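Monalysin (Pseudomonas entomophila, PDB 4MKO) forms beta-barrel pores in host cell membranes, lysing cells and contributing to bacterial virulence against Drosophila through intestinal damage. Local coordinates at residues K11-I16 against Q184-I189; L21-P26 against S192-T197; I41-Q46 against H149-A154; R85-S90 against N160-S165; D102-G107 against L145-N150. All blocks are in the same frame, centred on the assembly; numbering follows the deposited sequence. Where two conformers were deposited one is given.

Contact 1 (K11-I16 against Q184-I189); sequences KGDFAI and QRKRVI. With ACT (acetate ion), chain J.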
# COMPACT_ATOMS: atom_id res chain seq x y z
N LYS A 11 10.19 -9.16 -3.85
CA LYS A 11 9.56 -9.17 -5.17
C LYS A 11 8.50 -10.28 -5.22
O LYS A 11 8.86 -11.46 -5.20
CB LYS A 11 10.62 -9.37 -6.26
CG LYS A 11 10.07 -9.39 -7.69
CD LYS A 11 11.23 -9.49 -8.67
CE LYS A 11 10.78 -9.52 -10.11
NZ LYS A 11 11.93 -9.68 -11.04
N GLY A 12 7.23 -9.90 -5.27
CA GLY A 12 6.11 -10.81 -5.39
C GLY A 12 5.61 -11.39 -4.09
O GLY A 12 6.28 -11.30 -3.05
N ASP A 13 4.42 -12.00 -4.14
CA ASP A 13 3.74 -12.58 -2.99
C ASP A 13 4.51 -13.71 -2.32
O ASP A 13 4.45 -13.81 -1.09
CB ASP A 13 2.32 -13.05 -3.35
CG ASP A 13 1.25 -11.96 -3.41
OD1 ASP A 13 1.45 -10.88 -2.80
OD2 ASP A 13 0.20 -12.20 -4.04
N PHE A 14 5.23 -14.55 -3.10
CA PHE A 14 6.01 -15.63 -2.44
C PHE A 14 7.08 -15.01 -1.53
O PHE A 14 7.22 -15.46 -0.39
CB PHE A 14 6.64 -16.60 -3.45
CG PHE A 14 5.63 -17.59 -4.00
CD1 PHE A 14 5.16 -18.63 -3.22
CD2 PHE A 14 5.19 -17.49 -5.31
CE1 PHE A 14 4.22 -19.54 -3.73
CE2 PHE A 14 4.25 -18.39 -5.82
CZ PHE A 14 3.79 -19.43 -5.03
N ALA A 15 7.76 -13.94 -2.01
CA ALA A 15 8.79 -13.23 -1.22
C ALA A 15 8.20 -12.49 -0.00
O ALA A 15 8.78 -12.58 1.08
CB ALA A 15 9.61 -12.30 -2.09
N ILE A 16 7.04 -11.82 -0.15
CA ILE A 16 6.37 -11.15 0.98
C ILE A 16 5.95 -12.20 2.04
O ILE A 16 6.09 -11.96 3.23
CB ILE A 16 5.20 -10.23 0.54
CG1 ILE A 16 5.72 -9.10 -0.37
CG2 ILE A 16 4.38 -9.69 1.76
CD1 ILE A 16 4.68 -8.42 -1.27
N GLN A 184 -4.67 -6.15 0.99
CA GLN A 184 -4.58 -7.50 0.44
C GLN A 184 -5.42 -8.38 1.38
O GLN A 184 -5.51 -8.08 2.57
CB GLN A 184 -3.12 -7.99 0.44
CG GLN A 184 -2.90 -9.29 -0.32
CD GLN A 184 -1.44 -9.65 -0.39
OE1 GLN A 184 -0.70 -9.60 0.60
NE2 GLN A 184 -1.00 -10.07 -1.55
N ARG A 185 -5.98 -9.48 0.87
CA ARG A 185 -6.77 -10.44 1.67
C ARG A 185 -5.79 -11.34 2.46
O ARG A 185 -5.72 -12.55 2.25
CB ARG A 185 -7.71 -11.25 0.77
CG ARG A 185 -8.78 -11.98 1.60
CD ARG A 185 -9.97 -12.45 0.78
NE ARG A 185 -9.59 -13.34 -0.31
CZ ARG A 185 -9.57 -14.66 -0.23
NH1 ARG A 185 -9.87 -15.27 0.91
NH2 ARG A 185 -9.23 -15.38 -1.29
N LYS A 186 -5.04 -10.70 3.38
CA LYS A 186 -4.03 -11.34 4.20
C LYS A 186 -3.97 -10.63 5.55
O LYS A 186 -3.90 -9.40 5.61
CB LYS A 186 -2.69 -11.25 3.47
CG LYS A 186 -1.62 -12.18 3.96
CD LYS A 186 -0.46 -12.25 2.98
CE LYS A 186 -0.77 -13.04 1.73
NZ LYS A 186 0.44 -13.20 0.88
N ARG A 187 -4.01 -11.41 6.62
CA ARG A 187 -3.94 -10.88 7.97
C ARG A 187 -2.98 -11.73 8.79
O ARG A 187 -2.87 -12.94 8.57
CB ARG A 187 -5.34 -10.80 8.62
CG ARG A 187 -5.98 -12.16 8.95
CD ARG A 187 -5.67 -12.63 10.36
NE ARG A 187 -6.21 -13.97 10.60
CZ ARG A 187 -5.58 -15.12 10.34
NH1 ARG A 187 -4.38 -15.12 9.78
NH2 ARG A 187 -6.17 -16.28 10.62
N VAL A 188 -2.33 -11.10 9.77
CA VAL A 188 -1.35 -11.73 10.63
C VAL A 188 -1.85 -11.62 12.06
O VAL A 188 -2.34 -10.56 12.45
CB VAL A 188 0.02 -10.99 10.48
CG1 VAL A 188 1.09 -11.57 11.42
CG2 VAL A 188 0.51 -11.03 9.02
N ILE A 189 -1.67 -12.69 12.85
CA ILE A 189 -1.99 -12.69 14.29
C ILE A 189 -0.70 -13.06 15.01
O ILE A 189 -0.12 -14.09 14.70
CB ILE A 189 -3.18 -13.62 14.68
CG1 ILE A 189 -4.46 -13.32 13.86
CG2 ILE A 189 -3.46 -13.47 16.19
CD1 ILE A 189 -5.60 -14.32 14.10
C ACT J . -1.08 -14.96 -2.25
O ACT J . -0.31 -14.29 -1.54
OXT ACT J . -1.30 -14.75 -3.48
CH3 ACT J . -1.83 -16.11 -1.56
O HOH W 1 1.77 -10.90 -0.02
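Asp13 OD1 is gripped by two donors, the side-chain amide of Gln184 and a water. Gln184 NE2 donates to Asp13 OD1 at 2.9 Å with a bent N-H (150°). The oxygen lies in the amide plane, but the amide approaches from above the carboxylate plane, and the two flat groups are turned 49° against each other. Gln184 can span the gap because its CG is anti to the backbone N (chi1 -170°) and the chain beyond is extended. The same water donates to Asp13 OD1 at 2.8 Å and to Gln184 OE1 at 2.9 Å, so both ends of the amide are used and its flip is fixed. Ser111 binds both residues, its N to Asp13 OD2 and its O to Gln184 NE2. In the conformer described, one of two, Lys186 NZ donates to the water and to an acetate oxygen, probably from the crystallisation liquor, and pairs with Asp17, so these bonds may not always hold. Asp13 OD2 lies 3.0 Å from acetate OXT. A short acid and a long amide thus join helix 12-20 to strand 173-191 where it turns a corner at Arg185, the centre of an inverse gamma turn, in the aerolysin-like fold.

Contact 2 (L21-P26 against S192-T197); sequences LDYSSP and SSNAVT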
# COMPACT_ATOMS: atom_id res chain seq x y z
N LEU A 21 6.44 -15.03 7.17
CA LEU A 21 6.47 -16.38 7.77
C LEU A 21 7.75 -16.64 8.54
O LEU A 21 7.92 -17.72 9.13
CB LEU A 21 6.22 -17.47 6.74
CG LEU A 21 4.80 -17.51 6.14
CD1 LEU A 21 4.77 -18.43 4.97
CD2 LEU A 21 3.76 -17.88 7.17
N ASP A 22 8.64 -15.63 8.57
CA ASP A 22 9.87 -15.67 9.34
C ASP A 22 9.54 -15.03 10.68
O ASP A 22 9.49 -13.80 10.81
CB ASP A 22 11.00 -14.93 8.60
CG ASP A 22 12.24 -14.68 9.45
OD1 ASP A 22 12.42 -15.40 10.45
OD2 ASP A 22 13.01 -13.78 9.11
N TYR A 23 9.23 -15.87 11.67
CA TYR A 23 8.86 -15.44 13.00
C TYR A 23 10.04 -15.27 13.93
O TYR A 23 9.82 -15.09 15.13
CB TYR A 23 7.79 -16.36 13.62
CG TYR A 23 6.47 -16.36 12.89
CD1 TYR A 23 5.60 -15.28 12.97
CD2 TYR A 23 6.08 -17.46 12.13
CE1 TYR A 23 4.39 -15.27 12.28
CE2 TYR A 23 4.86 -17.47 11.46
CZ TYR A 23 4.02 -16.37 11.53
OH TYR A 23 2.80 -16.38 10.89
N SER A 24 11.28 -15.32 13.40
CA SER A 24 12.49 -15.15 14.23
C SER A 24 12.59 -13.76 14.87
O SER A 24 13.19 -13.64 15.94
CB SER A 24 13.76 -15.51 13.44
OG SER A 24 14.02 -14.61 12.38
N SER A 25 11.98 -12.73 14.24
CA SER A 25 11.96 -11.36 14.77
C SER A 25 10.66 -10.65 14.33
O SER A 25 10.09 -11.05 13.31
CB SER A 25 13.19 -10.58 14.30
OG SER A 25 13.21 -10.41 12.89
N PRO A 26 10.15 -9.63 15.09
CA PRO A 26 8.90 -8.96 14.67
C PRO A 26 9.05 -8.26 13.32
O PRO A 26 10.11 -7.70 13.03
CB PRO A 26 8.66 -7.92 15.78
CG PRO A 26 9.43 -8.43 16.95
CD PRO A 26 10.66 -9.02 16.35
N SER A 192 1.42 -10.71 21.83
CA SER A 192 1.87 -9.37 22.22
C SER A 192 3.39 -9.31 22.43
O SER A 192 3.98 -8.25 22.24
CB SER A 192 1.13 -8.90 23.47
OG SER A 192 1.35 -9.78 24.56
N SER A 193 4.02 -10.45 22.79
CA SER A 193 5.46 -10.60 23.00
C SER A 193 6.26 -10.54 21.68
O SER A 193 7.41 -10.12 21.69
CB SER A 193 5.77 -11.90 23.74
OG SER A 193 5.34 -13.03 23.00
N ASN A 194 5.64 -10.98 20.54
CA ASN A 194 6.27 -10.96 19.21
C ASN A 194 5.77 -9.75 18.39
O ASN A 194 5.97 -9.68 17.17
CB ASN A 194 6.02 -12.28 18.46
CG ASN A 194 7.03 -12.54 17.35
OD1 ASN A 194 8.21 -12.85 17.60
ND2 ASN A 194 6.62 -12.37 16.11
N ALA A 195 5.14 -8.79 19.08
CA ALA A 195 4.61 -7.61 18.42
C ALA A 195 5.38 -6.34 18.75
O ALA A 195 5.85 -6.16 19.87
CB ALA A 195 3.14 -7.43 18.78
N VAL A 196 5.48 -5.46 17.75
CA VAL A 196 6.06 -4.13 17.87
C VAL A 196 5.00 -3.14 17.39
O VAL A 196 4.02 -3.57 16.77
CB VAL A 196 7.42 -3.96 17.13
CG1 VAL A 196 8.54 -4.69 17.86
CG2 VAL A 196 7.33 -4.40 15.67
N THR A 197 5.18 -1.84 17.66
CA THR A 197 4.22 -0.84 17.21
C THR A 197 4.19 -0.81 15.68
O THR A 197 5.25 -0.67 15.05
CB THR A 197 4.47 0.52 17.87
OG1 THR A 197 4.47 0.31 19.28
CG2 THR A 197 3.39 1.55 17.51
O HOH W 2 8.47 -15.55 17.58
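Two irregular surface loops, one following helix 12-20 and the other following strand 173-191, come together where Pro26 meets Asn194 and Val196, and Tyr23 meets Asn194. Pro26 and Asn194 carry most of the contact between them. Pro26 CB sits 3.5 Å from the backbone oxygen Asn194 O and 3.8 Å from Val196 CG2, and Val196 CG1 comes about as near, so the proline ring rests in the fork of the valine. The two side chains cross at about a right angle. Compact and rigid, proline suits a place where one loop presses on the backbone of another. Asn194 swings its CG anti to the backbone N (chi1 -158°), which carries the amide toward Tyr23. There Asn194 ND2 stands at the edge of the tyrosine ring, 4.4 Å from Tyr23 CD1. Asn194 OD1 and Tyr23 O are both acceptors, and a water joins them by donating to Asn194 OD1 at 2.7 Å and to Tyr23 O at 2.8 Å. The loop carrying Tyr23 is shaped by an Asx turn, in which Asp22 OD1 accepts from Ser24 N and, at 2.6 Å, from Ser24 OG; Asp22 OD2 pairs with Lys27. With no direct hydrogen bond between the segments, the loops are held by a small apolar patch and a water whose two protons reconcile a pair of carbonyl oxygens that could not bond to each other.

Contact 3 (I41-Q46 against H149-A154); sequences IYIGKQ and HNATSA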
# COMPACT_ATOMS: atom_id res chain seq x y z
N ILE A 41 -5.83 7.87 -14.01
CA ILE A 41 -6.26 7.98 -12.63
C ILE A 41 -6.99 9.30 -12.57
O ILE A 41 -6.50 10.31 -13.10
CB ILE A 41 -5.14 7.86 -11.56
CG1 ILE A 41 -4.43 6.47 -11.64
CG2 ILE A 41 -5.71 8.11 -10.16
CD1 ILE A 41 -3.51 6.09 -10.39
N TYR A 42 -8.19 9.29 -11.99
CA TYR A 42 -9.02 10.47 -11.85
C TYR A 42 -8.64 11.18 -10.56
O TYR A 42 -8.78 10.62 -9.48
CB TYR A 42 -10.52 10.09 -11.85
CG TYR A 42 -11.44 11.29 -11.91
CD1 TYR A 42 -11.77 12.01 -10.76
CD2 TYR A 42 -12.02 11.69 -13.12
CE1 TYR A 42 -12.61 13.12 -10.82
CE2 TYR A 42 -12.88 12.78 -13.18
CZ TYR A 42 -13.16 13.51 -12.03
OH TYR A 42 -14.00 14.59 -12.08
N ILE A 43 -8.19 12.44 -10.68
CA ILE A 43 -7.81 13.26 -9.53
C ILE A 43 -8.41 14.64 -9.75
O ILE A 43 -8.09 15.29 -10.75
CB ILE A 43 -6.26 13.37 -9.33
CG1 ILE A 43 -5.56 12.00 -9.29
CG2 ILE A 43 -5.94 14.18 -8.04
CD1 ILE A 43 -4.03 12.06 -9.48
N GLY A 44 -9.22 15.07 -8.81
CA GLY A 44 -9.83 16.40 -8.79
C GLY A 44 -11.01 16.56 -9.72
O GLY A 44 -12.15 16.31 -9.32
N LYS A 45 -10.74 16.97 -10.95
CA LYS A 45 -11.79 17.23 -11.94
C LYS A 45 -11.65 16.42 -13.23
O LYS A 45 -12.52 16.55 -14.09
CB LYS A 45 -11.85 18.75 -12.26
CG LYS A 45 -12.29 19.62 -11.08
CD LYS A 45 -12.40 21.09 -11.47
CE LYS A 45 -11.42 21.95 -10.70
NZ LYS A 45 -11.54 23.38 -11.07
N GLN A 46 -10.58 15.60 -13.39
CA GLN A 46 -10.35 14.84 -14.62
C GLN A 46 -9.40 13.64 -14.46
O GLN A 46 -8.74 13.50 -13.43
CB GLN A 46 -9.78 15.77 -15.72
CG GLN A 46 -8.35 16.25 -15.40
CD GLN A 46 -7.68 16.97 -16.54
OE1 GLN A 46 -7.89 18.16 -16.73
NE2 GLN A 46 -6.82 16.27 -17.26
N HIS A 149 2.91 7.03 -7.44
CA HIS A 149 2.30 7.45 -8.67
C HIS A 149 2.89 8.77 -9.14
O HIS A 149 3.22 9.63 -8.32
CB HIS A 149 0.80 7.72 -8.41
CG HIS A 149 0.03 6.60 -7.79
ND1 HIS A 149 -0.58 5.63 -8.57
CD2 HIS A 149 -0.18 6.31 -6.49
CE1 HIS A 149 -1.17 4.81 -7.72
NE2 HIS A 149 -0.96 5.17 -6.46
N ASN A 150 2.97 8.94 -10.46
CA ASN A 150 3.30 10.20 -11.09
C ASN A 150 2.12 10.48 -12.03
O ASN A 150 2.05 9.89 -13.10
CB ASN A 150 4.62 10.22 -11.88
CG ASN A 150 4.74 11.50 -12.72
OD1 ASN A 150 3.88 12.39 -12.65
ND2 ASN A 150 5.77 11.63 -13.53
N ALA A 151 1.19 11.33 -11.58
CA ALA A 151 0.03 11.76 -12.38
C ALA A 151 0.56 12.93 -13.19
O ALA A 151 0.73 14.04 -12.66
CB ALA A 151 -1.12 12.16 -11.46
N THR A 152 0.92 12.64 -14.45
CA THR A 152 1.54 13.63 -15.34
C THR A 152 0.59 14.82 -15.59
O THR A 152 -0.63 14.65 -15.70
CB THR A 152 2.12 12.98 -16.62
OG1 THR A 152 1.07 12.62 -17.51
CG2 THR A 152 3.03 11.78 -16.32
N SER A 153 1.16 16.04 -15.57
CA SER A 153 0.44 17.32 -15.75
C SER A 153 -0.55 17.69 -14.62
O SER A 153 -1.08 18.79 -14.65
CB SER A 153 -0.28 17.38 -17.11
OG SER A 153 0.60 17.06 -18.17
N ALA A 154 -0.76 16.82 -13.60
CA ALA A 154 -1.76 17.07 -12.55
C ALA A 154 -1.36 18.06 -11.47
O ALA A 154 -2.20 18.45 -10.66
CB ALA A 154 -2.16 15.74 -11.91
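Ile41 and Ile43 each send only the last methyl of the longer branch across, Ile41 to His149 and Ile43 to Ala151. Both isoleucines have the same conformation: CG1 lies anti to the carbonyl carbon (chi1 -61° in Ile41), and chi2 is near trans, so CD1 is held well out from the strand. Being two apart in strand 29-43, they point the same way, as do His149 and Ala151 in strand 136-151. Ile41 CD1 lies 3.5 Å from His149 ND1 and 3.8 Å from His149 CE1, the two side chains crossing at about a right angle. Beside it, Ile43 CD1 is 3.5 Å from Ala151 CB, a tight fit that the small alanine permits. The imidazole (chi1 -54°) has both nitrogens bonded, ND1 to Thr52 and NE2 to Ser180, and its ring stacks with Tyr178, which together settle its rotation. The two strands are not paired with each other; both pair with strand 46-67, and their side chains meet across it. Each leaves the contact through a turn: type II' from Ile43 to Gln46, with Gly44 at its positive-phi corner, and type II from Ala151 to Ala154. Across the segments there is no hydrogen bond, so the isoleucine methyls make van der Waals contact with a methyl and an imidazole, while the buried ring has serine and threonine hydroxyls as polar partners, consistent with a neutral imidazole.

Contact 4 (R85-S90 against N160-S165); sequences RSFETS and NAFAYS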
# COMPACT_ATOMS: atom_id res chain seq x y z
N ARG A 85 -8.66 2.58 4.75
CA ARG A 85 -9.42 3.62 5.43
C ARG A 85 -8.54 4.87 5.61
O ARG A 85 -9.01 5.97 5.37
CB ARG A 85 -9.92 3.13 6.80
CG ARG A 85 -10.97 4.05 7.43
CD ARG A 85 -12.33 3.96 6.74
NE ARG A 85 -13.03 2.70 7.00
CZ ARG A 85 -14.09 2.27 6.31
NH1 ARG A 85 -14.56 2.98 5.29
NH2 ARG A 85 -14.67 1.12 6.62
N SER A 86 -7.25 4.68 5.98
CA SER A 86 -6.33 5.81 6.14
C SER A 86 -6.13 6.58 4.85
O SER A 86 -6.14 7.81 4.89
CB SER A 86 -4.99 5.36 6.71
OG SER A 86 -5.16 4.79 8.00
N PHE A 87 -5.96 5.87 3.70
CA PHE A 87 -5.79 6.57 2.42
C PHE A 87 -7.03 7.41 2.13
O PHE A 87 -6.90 8.60 1.81
CB PHE A 87 -5.51 5.63 1.25
CG PHE A 87 -5.49 6.34 -0.08
CD1 PHE A 87 -4.41 7.12 -0.46
CD2 PHE A 87 -6.60 6.29 -0.93
CE1 PHE A 87 -4.40 7.80 -1.68
CE2 PHE A 87 -6.59 6.95 -2.17
CZ PHE A 87 -5.49 7.70 -2.53
N GLU A 88 -8.23 6.80 2.25
CA GLU A 88 -9.52 7.46 2.00
C GLU A 88 -9.72 8.72 2.82
O GLU A 88 -10.13 9.74 2.28
CB GLU A 88 -10.68 6.49 2.20
CG GLU A 88 -10.93 5.65 0.97
CD GLU A 88 -12.38 5.35 0.66
OE1 GLU A 88 -13.21 5.29 1.59
OE2 GLU A 88 -12.67 5.16 -0.54
N THR A 89 -9.40 8.66 4.12
CA THR A 89 -9.55 9.80 5.02
C THR A 89 -8.54 10.92 4.72
O THR A 89 -8.86 12.09 4.91
CB THR A 89 -9.53 9.36 6.50
OG1 THR A 89 -8.28 8.73 6.77
CG2 THR A 89 -10.64 8.40 6.85
N SER A 90 -7.35 10.56 4.23
CA SER A 90 -6.25 11.49 3.92
C SER A 90 -6.40 12.29 2.62
O SER A 90 -5.89 13.41 2.58
CB SER A 90 -4.90 10.76 3.93
OG SER A 90 -4.66 10.01 2.75
N ASN A 160 -2.71 20.26 -3.78
CA ASN A 160 -3.27 20.04 -2.43
C ASN A 160 -4.24 18.84 -2.35
O ASN A 160 -4.93 18.68 -1.33
CB ASN A 160 -3.92 21.31 -1.91
CG ASN A 160 -2.92 22.39 -1.64
OD1 ASN A 160 -2.06 22.27 -0.76
ND2 ASN A 160 -2.95 23.45 -2.44
N ALA A 161 -4.28 18.02 -3.40
CA ALA A 161 -5.15 16.84 -3.47
C ALA A 161 -4.82 15.80 -2.38
O ALA A 161 -5.74 15.18 -1.85
CB ALA A 161 -5.06 16.20 -4.85
N PHE A 162 -3.52 15.63 -2.05
CA PHE A 162 -3.08 14.59 -1.11
C PHE A 162 -2.43 15.13 0.18
O PHE A 162 -1.92 16.25 0.19
CB PHE A 162 -2.15 13.59 -1.84
CG PHE A 162 -2.78 12.98 -3.07
CD1 PHE A 162 -3.66 11.90 -2.97
CD2 PHE A 162 -2.56 13.53 -4.33
CE1 PHE A 162 -4.27 11.36 -4.12
CE2 PHE A 162 -3.16 12.99 -5.47
CZ PHE A 162 -4.02 11.92 -5.36
N ALA A 163 -2.45 14.32 1.25
CA ALA A 163 -1.85 14.65 2.55
C ALA A 163 -0.33 14.91 2.38
O ALA A 163 0.22 15.81 3.01
CB ALA A 163 -2.09 13.52 3.54
N TYR A 164 0.31 14.12 1.50
CA TYR A 164 1.74 14.20 1.18
C TYR A 164 1.90 14.06 -0.32
O TYR A 164 1.38 13.12 -0.92
CB TYR A 164 2.52 13.07 1.89
CG TYR A 164 2.56 13.20 3.40
CD1 TYR A 164 3.54 13.96 4.02
CD2 TYR A 164 1.61 12.57 4.20
CE1 TYR A 164 3.58 14.09 5.41
CE2 TYR A 164 1.63 12.71 5.59
CZ TYR A 164 2.62 13.47 6.19
OH TYR A 164 2.64 13.64 7.56
N SER A 165 2.63 14.99 -0.92
CA SER A 165 2.87 14.94 -2.35
C SER A 165 4.07 15.80 -2.72
O SER A 165 4.56 16.58 -1.89
CB SER A 165 1.63 15.41 -3.13
OG SER A 165 1.36 16.78 -2.89
O HOH W 3 -3.72 11.68 0.61
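Phe87 points the far end of its ring at the rim of Phe162, with Phe87 CZ 4.2 Å from Phe162 CE1. The atom CZ lies near the plane of the Phe162 ring, at its edge, and the two side chains cross obliquely. Phe87 gets there with CG anti to the backbone N (chi1 173°), which swings the ring off the helix toward the loop. Tyr95 meets both rings, edge-to-face with that of Phe87, and Tyr178 stacks on Phe162, so large flat residues suit this buried spot. Helix 85-90 belongs to the inferred pore-forming region, whereas loop 160-165 leads into strand 165-170 of the large mixed sheet; the phenylalanines therefore link that region to the body of the protein. One turn further along the helix, the small residues Ser90 and Ala163 let the backbones come close, with Ser90 CB 4.0 Å from Ala163 CB. Ser90 OG turns back (chi1 78°) to donate to Phe87 O at 2.8 Å. Ser90 OG also bonds to Trp201 NE1 and accepts from a water at 2.9 Å. That water, which lies in the plane of the Phe162 ring at its edge, accepts from Ala163 N at 3.0 Å.

Contact 5 (D102-G107 against L145-N150); sequences DIVNVG and LVYAHN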
# COMPACT_ATOMS: atom_id res chain seq x y z
N ASP A 102 -5.03 -3.00 -12.13
CA ASP A 102 -4.55 -4.22 -11.49
C ASP A 102 -3.48 -4.97 -12.28
O ASP A 102 -2.78 -5.79 -11.69
CB ASP A 102 -5.69 -5.15 -11.07
CG ASP A 102 -5.29 -6.02 -9.88
OD1 ASP A 102 -4.82 -5.47 -8.87
OD2 ASP A 102 -5.44 -7.25 -9.98
N ILE A 103 -3.26 -4.64 -13.58
CA ILE A 103 -2.13 -5.22 -14.33
C ILE A 103 -0.80 -4.92 -13.60
O ILE A 103 0.17 -5.65 -13.79
CB ILE A 103 -2.05 -4.77 -15.82
CG1 ILE A 103 -1.76 -3.25 -15.95
CG2 ILE A 103 -3.30 -5.20 -16.60
CD1 ILE A 103 -1.10 -2.86 -17.25
N VAL A 104 -0.76 -3.85 -12.76
CA VAL A 104 0.45 -3.51 -12.00
C VAL A 104 0.77 -4.65 -11.00
O VAL A 104 1.93 -4.99 -10.82
CB VAL A 104 0.41 -2.11 -11.32
CG1 VAL A 104 -0.57 -2.06 -10.15
CG2 VAL A 104 1.82 -1.66 -10.87
N ASN A 105 -0.28 -5.26 -10.43
CA ASN A 105 -0.17 -6.35 -9.46
C ASN A 105 0.19 -7.64 -10.14
O ASN A 105 1.18 -8.29 -9.77
CB ASN A 105 -1.43 -6.44 -8.60
CG ASN A 105 -1.43 -5.40 -7.51
OD1 ASN A 105 -0.35 -4.98 -7.03
ND2 ASN A 105 -2.61 -4.98 -7.06
N VAL A 106 -0.50 -7.94 -11.25
CA VAL A 106 -0.20 -9.14 -12.02
C VAL A 106 1.26 -9.15 -12.50
O VAL A 106 1.95 -10.15 -12.27
CB VAL A 106 -1.23 -9.36 -13.16
CG1 VAL A 106 -0.86 -10.57 -14.02
CG2 VAL A 106 -2.65 -9.49 -12.60
N GLY A 107 1.73 -8.03 -13.06
CA GLY A 107 3.09 -7.92 -13.55
C GLY A 107 4.14 -7.96 -12.45
O GLY A 107 5.29 -8.31 -12.72
N LEU A 145 -0.85 -2.75 0.73
CA LEU A 145 -0.02 -2.60 -0.46
C LEU A 145 0.04 -1.13 -0.79
O LEU A 145 -1.00 -0.48 -0.95
CB LEU A 145 -0.57 -3.42 -1.66
CG LEU A 145 -0.73 -4.93 -1.40
CD1 LEU A 145 -1.54 -5.61 -2.52
CD2 LEU A 145 0.64 -5.62 -1.17
N VAL A 146 1.26 -0.59 -0.86
CA VAL A 146 1.52 0.83 -1.12
C VAL A 146 2.10 1.05 -2.51
O VAL A 146 3.07 0.39 -2.90
CB VAL A 146 2.43 1.46 -0.03
CG1 VAL A 146 2.59 2.97 -0.25
CG2 VAL A 146 1.87 1.18 1.38
N TYR A 147 1.54 2.04 -3.23
CA TYR A 147 1.94 2.38 -4.60
C TYR A 147 2.40 3.82 -4.70
O TYR A 147 1.87 4.69 -4.00
CB TYR A 147 0.73 2.15 -5.56
CG TYR A 147 0.23 0.73 -5.51
CD1 TYR A 147 -0.65 0.33 -4.51
CD2 TYR A 147 0.75 -0.25 -6.35
CE1 TYR A 147 -1.04 -1.00 -4.38
CE2 TYR A 147 0.35 -1.58 -6.25
CZ TYR A 147 -0.53 -1.95 -5.25
OH TYR A 147 -0.94 -3.26 -5.13
N ALA A 148 3.39 4.07 -5.57
CA ALA A 148 3.85 5.42 -5.88
C ALA A 148 3.28 5.76 -7.25
O ALA A 148 3.18 4.88 -8.13
CB ALA A 148 5.37 5.49 -5.90
N HIS A 149 2.91 7.03 -7.44
CA HIS A 149 2.30 7.45 -8.67
C HIS A 149 2.89 8.77 -9.14
O HIS A 149 3.22 9.63 -8.32
CB HIS A 149 0.80 7.72 -8.41
CG HIS A 149 0.03 6.60 -7.79
ND1 HIS A 149 -0.58 5.63 -8.57
CD2 HIS A 149 -0.18 6.31 -6.49
CE1 HIS A 149 -1.17 4.81 -7.72
NE2 HIS A 149 -0.96 5.17 -6.46
N ASN A 150 2.97 8.94 -10.46
CA ASN A 150 3.30 10.20 -11.09
C ASN A 150 2.12 10.48 -12.03
O ASN A 150 2.05 9.89 -13.10
CB ASN A 150 4.62 10.22 -11.88
CG ASN A 150 4.74 11.50 -12.72
OD1 ASN A 150 3.88 12.39 -12.65
ND2 ASN A 150 5.77 11.63 -13.53
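Tyr147 and Asn105 meet at about a right angle, the phenol reaching the asparagine through its hydroxyl. Tyr147 OH donates to Asn105 OD1 over a short 2.6 Å. The hydroxyl lies in the carbonyl plane, on a lone pair (C=O...O angle 108°), while Asn105 OD1 lies in the plane of the phenol ring, at its edge. Amide and ring are nevertheless twisted 57° apart, since the lone pair fixes where the hydroxyl lies but not how the ring is turned. Behind the amide, Asn105 ND2 donates to Asp102 OD1 at 2.9 Å. The acid receives it nearly head-on and is shared with Trp120 NE1. This bond of ND2 to the acid supports the assignment of OD1 as the acceptor, and an acceptor at ND2 would be expected to make OD1 a somewhat stronger one. This is a helix laid on a sheet: helix 103-107, in the inferred pore-forming region, rests on strand 136-151, the strand that lies between 46-67 and 173-191. Asp102 O accepts from both Asn105 N and Val106 N, which ties down this turn. Next to the polar bond, Val104 CG1 approaches the ring obliquely, 4.0 Å from Tyr147 CE2. The branch that touches is the one set between the backbone N and the carbonyl carbon (chi1 70°). A compact valine suits this place, for Pro54 and Val37 press on it as well. A mercury(II) ion is bound about 4 Å from the Tyr147 side chain.

Overall arrangement
From the N terminus, contact 1 joins helix 12-20 to strand 173-191 and closes the chain over 168 residues. Contact 2, on the loops that follow each of those elements, crosses it. Contacts 3, 4 and 5 are nested within both. Contact 3 brings the end of strand 29-43 to that of strand 136-151. Contact 4 crosses contact 3, linking helix 85-90 to the loop before strand 165-170, and the two touch through Ile43, Ala161 and Phe162. Contact 5 is nested inside contact 4 and shares His149 and Asn150 with contact 3; it also packs against contact 1 through Leu145 and Gln184. Contact 5 ties the inferred pore-forming region to the main sheet, contact 4 to the loop leading into it.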